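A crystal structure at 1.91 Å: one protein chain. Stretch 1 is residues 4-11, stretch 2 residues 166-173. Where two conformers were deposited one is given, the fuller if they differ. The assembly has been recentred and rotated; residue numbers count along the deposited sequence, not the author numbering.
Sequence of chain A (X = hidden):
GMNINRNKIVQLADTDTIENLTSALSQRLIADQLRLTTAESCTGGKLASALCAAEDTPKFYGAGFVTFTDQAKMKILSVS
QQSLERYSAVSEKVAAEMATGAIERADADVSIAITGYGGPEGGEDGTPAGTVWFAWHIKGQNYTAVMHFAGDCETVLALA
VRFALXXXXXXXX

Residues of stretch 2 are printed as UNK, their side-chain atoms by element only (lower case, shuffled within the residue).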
# COMPACT_ATOMS: atom_id res chain seq x y z
N ILE A 4 -25.85 -13.77 16.44
CA ILE A 4 -25.89 -12.96 15.23
C ILE A 4 -26.16 -11.49 15.52
O ILE A 4 -26.46 -10.72 14.59
CB ILE A 4 -26.90 -13.50 14.21
CG1 ILE A 4 -28.33 -13.25 14.66
CG2 ILE A 4 -26.67 -15.00 13.97
CD1 ILE A 4 -29.36 -13.57 13.61
N ASN A 5 -26.06 -11.06 16.79
CA ASN A 5 -26.35 -9.67 17.13
C ASN A 5 -25.40 -8.68 16.46
O ASN A 5 -25.76 -7.52 16.24
CB ASN A 5 -26.29 -9.48 18.64
CG ASN A 5 -27.56 -9.93 19.33
OD1 ASN A 5 -28.65 -9.42 19.05
ND2 ASN A 5 -27.43 -10.88 20.24
N ARG A 6 -24.19 -9.11 16.14
CA ARG A 6 -23.23 -8.19 15.54
C ARG A 6 -23.20 -8.28 14.01
O ARG A 6 -22.56 -7.43 13.37
CB ARG A 6 -21.84 -8.42 16.13
CG ARG A 6 -21.37 -9.86 16.06
CD ARG A 6 -20.20 -10.16 17.01
NE ARG A 6 -18.92 -9.78 16.43
CZ ARG A 6 -18.04 -10.65 15.92
NH1 ARG A 6 -18.31 -11.95 15.90
NH2 ARG A 6 -16.89 -10.22 15.40
N ASN A 7 -23.89 -9.26 13.42
CA ASN A 7 -23.98 -9.38 11.96
C ASN A 7 -24.96 -8.34 11.41
O ASN A 7 -26.09 -8.64 10.99
CB ASN A 7 -24.40 -10.79 11.54
CG ASN A 7 -23.57 -11.89 12.19
OD1 ASN A 7 -22.54 -11.63 12.81
ND2 ASN A 7 -24.01 -13.14 12.01
N LYS A 8 -24.52 -7.09 11.41
CA LYS A 8 -25.21 -6.01 10.72
C LYS A 8 -24.27 -5.45 9.66
O LYS A 8 -23.10 -5.20 9.94
CB LYS A 8 -25.68 -4.89 11.67
CG LYS A 8 -26.63 -5.33 12.77
CD LYS A 8 -26.99 -4.21 13.78
CE LYS A 8 -28.45 -4.31 14.19
NZ LYS A 8 -28.93 -3.15 15.04
N ILE A 9 -24.79 -5.28 8.44
CA ILE A 9 -24.08 -4.53 7.41
C ILE A 9 -24.18 -3.05 7.76
O ILE A 9 -25.26 -2.47 7.72
CB ILE A 9 -24.66 -4.81 6.02
CG1 ILE A 9 -24.50 -6.30 5.66
CG2 ILE A 9 -23.99 -3.94 4.97
CD1 ILE A 9 -23.05 -6.70 5.45
N VAL A 10 -23.05 -2.43 8.12
CA VAL A 10 -23.10 -1.04 8.55
C VAL A 10 -23.56 -0.17 7.39
O VAL A 10 -23.22 -0.42 6.22
CB VAL A 10 -21.73 -0.58 9.08
CG1 VAL A 10 -21.37 -1.35 10.34
CG2 VAL A 10 -20.65 -0.77 8.04
N GLN A 11 -24.39 0.82 7.70
CA GLN A 11 -24.84 1.81 6.73
C GLN A 11 -24.05 3.09 6.97
O GLN A 11 -24.23 3.75 7.99
CB GLN A 11 -26.35 2.06 6.86
CG GLN A 11 -27.21 0.80 6.86
CD GLN A 11 -27.49 0.25 5.47
OE1 GLN A 11 -26.68 -0.48 4.89
NE2 GLN A 11 -28.66 0.59 4.92
N UNK A 166 -15.40 0.85 8.96
CA UNK A 166 -16.60 0.89 9.78
C UNK A 166 -17.09 -0.50 10.14
O UNK A 166 -17.58 -0.74 11.26
c UNK A 166 -17.69 1.69 9.07
N UNK A 167 -17.00 -1.45 9.19
CA UNK A 167 -17.47 -2.79 9.50
C UNK A 167 -16.53 -3.50 10.47
O UNK A 167 -16.97 -4.36 11.24
c UNK A 167 -17.64 -3.63 8.22
n UNK A 167 -20.23 -5.72 9.77
c UNK A 167 -19.79 -4.93 8.80
c UNK A 167 -18.29 -5.01 8.49
o UNK A 167 -20.53 -4.15 8.18
N UNK A 168 -15.23 -3.19 10.45
CA UNK A 168 -14.37 -3.77 11.49
C UNK A 168 -14.81 -3.28 12.87
O UNK A 168 -14.83 -4.05 13.83
c UNK A 168 -11.97 -3.99 12.30
c UNK A 168 -12.91 -3.45 11.20
c UNK A 168 -10.54 -3.66 11.95
c UNK A 168 -12.13 -5.52 12.47
N UNK A 169 -15.18 -2.00 12.97
CA UNK A 169 -15.72 -1.47 14.21
C UNK A 169 -16.93 -2.27 14.66
O UNK A 169 -17.05 -2.63 15.84
c UNK A 169 -15.13 2.36 13.71
c UNK A 169 -14.81 0.90 14.01
c UNK A 169 -16.07 0.01 14.01
c UNK A 169 -14.17 0.81 15.39
N UNK A 170 -17.86 -2.55 13.73
CA UNK A 170 -19.04 -3.33 14.07
C UNK A 170 -18.65 -4.71 14.60
O UNK A 170 -19.17 -5.17 15.61
o UNK A 170 -22.64 -4.85 14.87
c UNK A 170 -22.11 -4.04 14.10
c UNK A 170 -21.11 -4.48 13.04
n UNK A 170 -22.35 -2.74 14.15
c UNK A 170 -19.95 -3.48 12.85
N UNK A 171 -17.71 -5.36 13.91
CA UNK A 171 -17.32 -6.71 14.31
C UNK A 171 -16.54 -6.71 15.63
O UNK A 171 -16.43 -7.77 16.26
c UNK A 171 -16.49 -7.35 13.19
c UNK A 171 -18.44 -8.50 12.09
c UNK A 171 -17.24 -7.58 11.88
c UNK A 171 -16.33 -8.14 10.78
N UNK A 172 -16.00 -5.57 16.06
CA UNK A 172 -15.26 -5.49 17.31
C UNK A 172 -16.16 -5.20 18.51
O UNK A 172 -15.66 -5.16 19.64
c UNK A 172 -12.94 -4.79 16.41
c UNK A 172 -12.25 -6.01 17.04
c UNK A 172 -14.18 -4.41 17.21
c UNK A 172 -11.98 -3.61 16.32
N UNK A 173 -17.45 -4.99 18.31
CA UNK A 173 -18.36 -4.85 19.43
C UNK A 173 -18.36 -6.14 20.25
O UNK A 173 -18.30 -7.24 19.69
OXT UNK A 173 -18.41 -6.10 21.48
c UNK A 173 -19.57 -2.02 19.03
c UNK A 173 -19.77 -4.51 18.94
c UNK A 173 -21.33 -3.11 17.61
c UNK A 173 -19.92 -3.22 18.15

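Position 166 carries a single side-chain carbon, which lies 4.0 Å from Val10 CG2. One carbon means alanine. Ala166 points its CB toward stretch 1, and so small a side chain lets the valine come close to the helix backbone: Val10 CG1 is 3.9 Å from Ala166 O.

Position 167 has three carbons in a row, the third bearing one oxygen and one nitrogen; the nitrogen lies 2.9 Å from Lys8 O and the oxygen 3.1 Å from Val10 N. A carboxamide on a two-carbon stem is glutamine. Gln167 leaves the helix sideways, but its end approaches stretch 1 and meets the extended backbone with both amide atoms: Gln167 NE2 donates to Lys8 O, while Val10 N donates to Gln167 OE1 at an almost straight 172°. A primary amide suits this place because it offers a donor and an acceptor side by side.

Positions 168 and 169 each hold four carbons forked at the second, and neither touches stretch 1. The pattern is leucine. Leu168 is buried and points away from stretch 1, where a branched apolar chain is at home; Leu169, partly exposed and directed sideways, plays no part in the contact.

At 170 the three-carbon chain with a terminal oxygen and nitrogen recurs, its first carbon 3.6 Å from Val10 CG1, so this too is glutamine. Gln170 points toward stretch 1, and its aliphatic stem packs there, with Lys8 O 3.8 Å from Gln170 CG. The orientation of its terminal amide is best left open.

Position 171 shows four carbons forked at the second, one branch lying over a face of the Arg6 guanidinium. It is leucine, and that branch ends in Leu171 CD2. The side chain gives the flat cation an apolar cover, while the backbone supplies the polar partner: Arg6 NH2 donates to Leu171 O at 2.6 Å, supplemented by a weak bond from Arg6 NE to Leu171 O at 3.2 Å.

Positions 172 and 173 repeat the forked four-carbon pattern and are leucines. Leu172, buried, points away from stretch 1, again apt for an apolar chain. Leu173, the chain's last residue, ends in a carboxylate, and its O stands 4.2 Å from Arg6 NE.

Near the C-terminus, Arg6, in a type I turn, reaches Leu171 O, for which the chain, ending at Leu173, has no donor four residues further on. Farther back, Gln167 joins the backbone of Lys8 and Val10 much as a neighbouring strand might. Val10 packs against Ala166 and the stem of Gln170, adding apolar contact.

Stretch 2 (166-173) AQLLQLLL
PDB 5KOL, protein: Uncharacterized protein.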